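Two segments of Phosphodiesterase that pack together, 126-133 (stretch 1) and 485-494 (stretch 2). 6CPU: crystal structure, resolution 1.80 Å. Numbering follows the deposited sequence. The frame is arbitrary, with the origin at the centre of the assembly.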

# COMPACT_ATOMS: atom_id res chain seq x y z
N ASN A 126 7.49 17.36 11.37
CA ASN A 126 7.01 16.43 12.39
C ASN A 126 5.88 15.54 11.89
O ASN A 126 4.96 16.00 11.21
CB ASN A 126 6.57 17.21 13.65
CG ASN A 126 5.95 16.32 14.70
OD1 ASN A 126 4.76 16.02 14.66
ND2 ASN A 126 6.76 15.90 15.68
N ARG A 127 5.99 14.26 12.22
CA ARG A 127 5.05 13.22 11.80
C ARG A 127 3.61 13.52 12.17
O ARG A 127 2.69 13.29 11.38
CB ARG A 127 5.49 11.87 12.40
CG ARG A 127 4.49 10.73 12.34
CD ARG A 127 4.28 10.18 10.93
NE ARG A 127 3.19 9.21 10.93
CZ ARG A 127 2.64 8.68 9.84
NH1 ARG A 127 3.08 8.98 8.62
NH2 ARG A 127 1.64 7.83 9.97
N ILE A 128 3.40 14.05 13.37
CA ILE A 128 2.05 14.31 13.82
C ILE A 128 1.47 15.50 13.06
O ILE A 128 0.30 15.48 12.69
CB ILE A 128 1.98 14.54 15.36
CG1 ILE A 128 2.62 13.35 16.09
CG2 ILE A 128 0.55 14.75 15.81
CD1 ILE A 128 1.96 12.00 15.91
N SER A 129 2.30 16.51 12.81
CA SER A 129 1.91 17.63 11.93
C SER A 129 1.51 17.12 10.53
O SER A 129 0.51 17.56 9.96
CB SER A 129 3.07 18.61 11.80
OG SER A 129 2.72 19.78 11.08
N ARG A 130 2.32 16.21 10.00
CA ARG A 130 2.09 15.68 8.64
C ARG A 130 0.75 14.96 8.51
O ARG A 130 0.00 15.17 7.55
CB ARG A 130 3.21 14.75 8.22
CG ARG A 130 4.52 15.43 7.88
CD ARG A 130 5.49 14.51 7.16
NE ARG A 130 5.91 13.33 7.92
CZ ARG A 130 6.87 13.31 8.84
NH1 ARG A 130 7.52 14.41 9.19
NH2 ARG A 130 7.16 12.15 9.43
N VAL A 131 0.43 14.12 9.49
CA VAL A 131 -0.83 13.38 9.49
C VAL A 131 -2.00 14.36 9.60
O VAL A 131 -3.02 14.19 8.94
CB VAL A 131 -0.86 12.30 10.59
CG1 VAL A 131 -2.22 11.61 10.63
CG2 VAL A 131 0.26 11.27 10.38
N GLY A 132 -1.87 15.37 10.45
CA GLY A 132 -2.91 16.40 10.56
C GLY A 132 -3.14 17.14 9.24
O GLY A 132 -4.28 17.45 8.90
N ASN A 133 -2.06 17.42 8.52
CA ASN A 133 -2.15 18.09 7.21
C ASN A 133 -2.97 17.21 6.25
O ASN A 133 -3.92 17.70 5.62
CB ASN A 133 -0.79 18.31 6.55
CG ASN A 133 0.13 19.27 7.30
OD1 ASN A 133 -0.30 20.23 7.96
ND2 ASN A 133 1.43 19.05 7.13
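Stretch 2, residues 485-494: AEVELLKSVI

Stretch 2 is helical throughout, part of a longer helix that extends beyond both of its ends, and it crosses the helix of stretch 1 (127-133) steeply: the N-to-C directions differ by 76°, so the helices run neither parallel nor antiparallel, the signed crossing angle is -76° and the axes approach to 9.8 Å. The backbones come nearest at Ile128 and Leu490, whose CA atoms lie 5.8 Å apart. Asn126 caps the start of helix 127-133, its OD1 accepting from Ser129 N at 3.1 Å and, in a weak bond, from Ile128 N at 2.7 Å.

Ile128 is the centre of the contact, with 112 Å² covered by stretch 2, out of 355 Å² buried between the stretches on both sides together. Its side chain (chi1 m, chi2 m) enters a hole formed by Glu486, Leu489, Leu490 and Val493, one helical face of stretch 2. Ile128 CD1 lies 3.6 Å from Glu486 O, Ile128 CG1 4.1 Å from Leu489 CD2, and Ile128 CG2 3.7 Å from Leu490 CD1 and 4.0 Å from Val493 CG2. Leu490 (t, p) points toward stretch 1 and also packs on the next turn of its helix, with Leu490 CD2 3.7 Å from Val131 CG1 and Leu490 CD1 4.3 Å from Gly132 CA. Beside this apolar patch, Arg127 NE donates to Glu486 OE1 at 2.8 Å in a salt bridge, the carboxylate oxygen lying near the guanidinium plane. Water 1 bridges the same pair, its O accepting from Arg127 NH2 at 2.8 Å and donating to Glu486 OE1 at 2.7 Å.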

# COMPACT_ATOMS: atom_id res chain seq x y z
N ALA A 485 -0.38 4.64 18.89
CA ALA A 485 0.16 5.69 19.78
C ALA A 485 0.27 7.05 19.08
O ALA A 485 0.07 8.09 19.71
CB ALA A 485 1.52 5.27 20.33
N GLU A 486 0.62 7.04 17.80
CA GLU A 486 0.65 8.28 17.02
C GLU A 486 -0.75 8.88 16.89
O GLU A 486 -0.91 10.10 17.00
CB GLU A 486 1.27 8.04 15.64
CG GLU A 486 2.77 7.71 15.67
CD GLU A 486 3.38 7.62 14.27
OE1 GLU A 486 2.61 7.77 13.30
OE2 GLU A 486 4.62 7.43 14.14
N VAL A 487 -1.76 8.05 16.67
CA VAL A 487 -3.14 8.55 16.59
C VAL A 487 -3.57 9.17 17.93
O VAL A 487 -4.19 10.23 17.96
CB VAL A 487 -4.12 7.46 16.13
CG1 VAL A 487 -5.56 7.96 16.15
CG2 VAL A 487 -3.78 7.00 14.71
N GLU A 488 -3.19 8.52 19.03
CA GLU A 488 -3.48 9.09 20.36
C GLU A 488 -2.80 10.45 20.55
O GLU A 488 -3.39 11.36 21.12
CB GLU A 488 -3.06 8.11 21.47
CG GLU A 488 -3.94 6.88 21.56
CD GLU A 488 -5.40 7.21 21.79
OE1 GLU A 488 -5.68 8.11 22.61
OE2 GLU A 488 -6.28 6.59 21.14
N LEU A 489 -1.58 10.60 20.05
CA LEU A 489 -0.85 11.84 20.18
C LEU A 489 -1.48 12.94 19.30
O LEU A 489 -1.57 14.09 19.70
CB LEU A 489 0.62 11.61 19.81
CG LEU A 489 1.70 12.59 20.22
CD1 LEU A 489 1.63 12.93 21.71
CD2 LEU A 489 3.04 11.96 19.89
N LEU A 490 -1.92 12.57 18.10
CA LEU A 490 -2.61 13.53 17.23
C LEU A 490 -3.91 14.04 17.86
O LEU A 490 -4.17 15.23 17.85
CB LEU A 490 -2.91 12.89 15.89
CG LEU A 490 -3.68 13.77 14.90
CD1 LEU A 490 -2.99 15.09 14.65
CD2 LEU A 490 -3.87 12.97 13.61
N LYS A 491 -4.70 13.13 18.42
CA LYS A 491 -5.92 13.51 19.15
C LYS A 491 -5.61 14.50 20.29
O LYS A 491 -6.30 15.50 20.47
CB LYS A 491 -6.62 12.29 19.72
CG LYS A 491 -7.24 11.33 18.72
CD LYS A 491 -8.15 10.37 19.48
CE LYS A 491 -8.24 8.99 18.86
NZ LYS A 491 -8.69 8.01 19.89
N SER A 492 -4.55 14.23 21.05
CA SER A 492 -4.17 15.14 22.14
C SER A 492 -3.73 16.51 21.62
O SER A 492 -4.07 17.54 22.22
CB SER A 492 -3.10 14.50 23.03
OG SER A 492 -3.61 13.30 23.60
N VAL A 493 -3.02 16.56 20.49
CA VAL A 493 -2.65 17.84 19.89
C VAL A 493 -3.91 18.62 19.50
O VAL A 493 -4.01 19.81 19.76
CB VAL A 493 -1.76 17.65 18.62
CG1 VAL A 493 -1.61 18.97 17.86
CG2 VAL A 493 -0.40 17.08 18.98
N ILE A 494 -4.85 17.96 18.83
CA ILE A 494 -6.06 18.65 18.40
C ILE A 494 -6.87 19.15 19.61
O ILE A 494 -7.36 20.28 19.62
CB ILE A 494 -6.95 17.76 17.52
CG1 ILE A 494 -6.20 17.44 16.21
CG2 ILE A 494 -8.27 18.47 17.22
CD1 ILE A 494 -6.72 16.21 15.51
O HOH W 1 0.09 7.62 12.27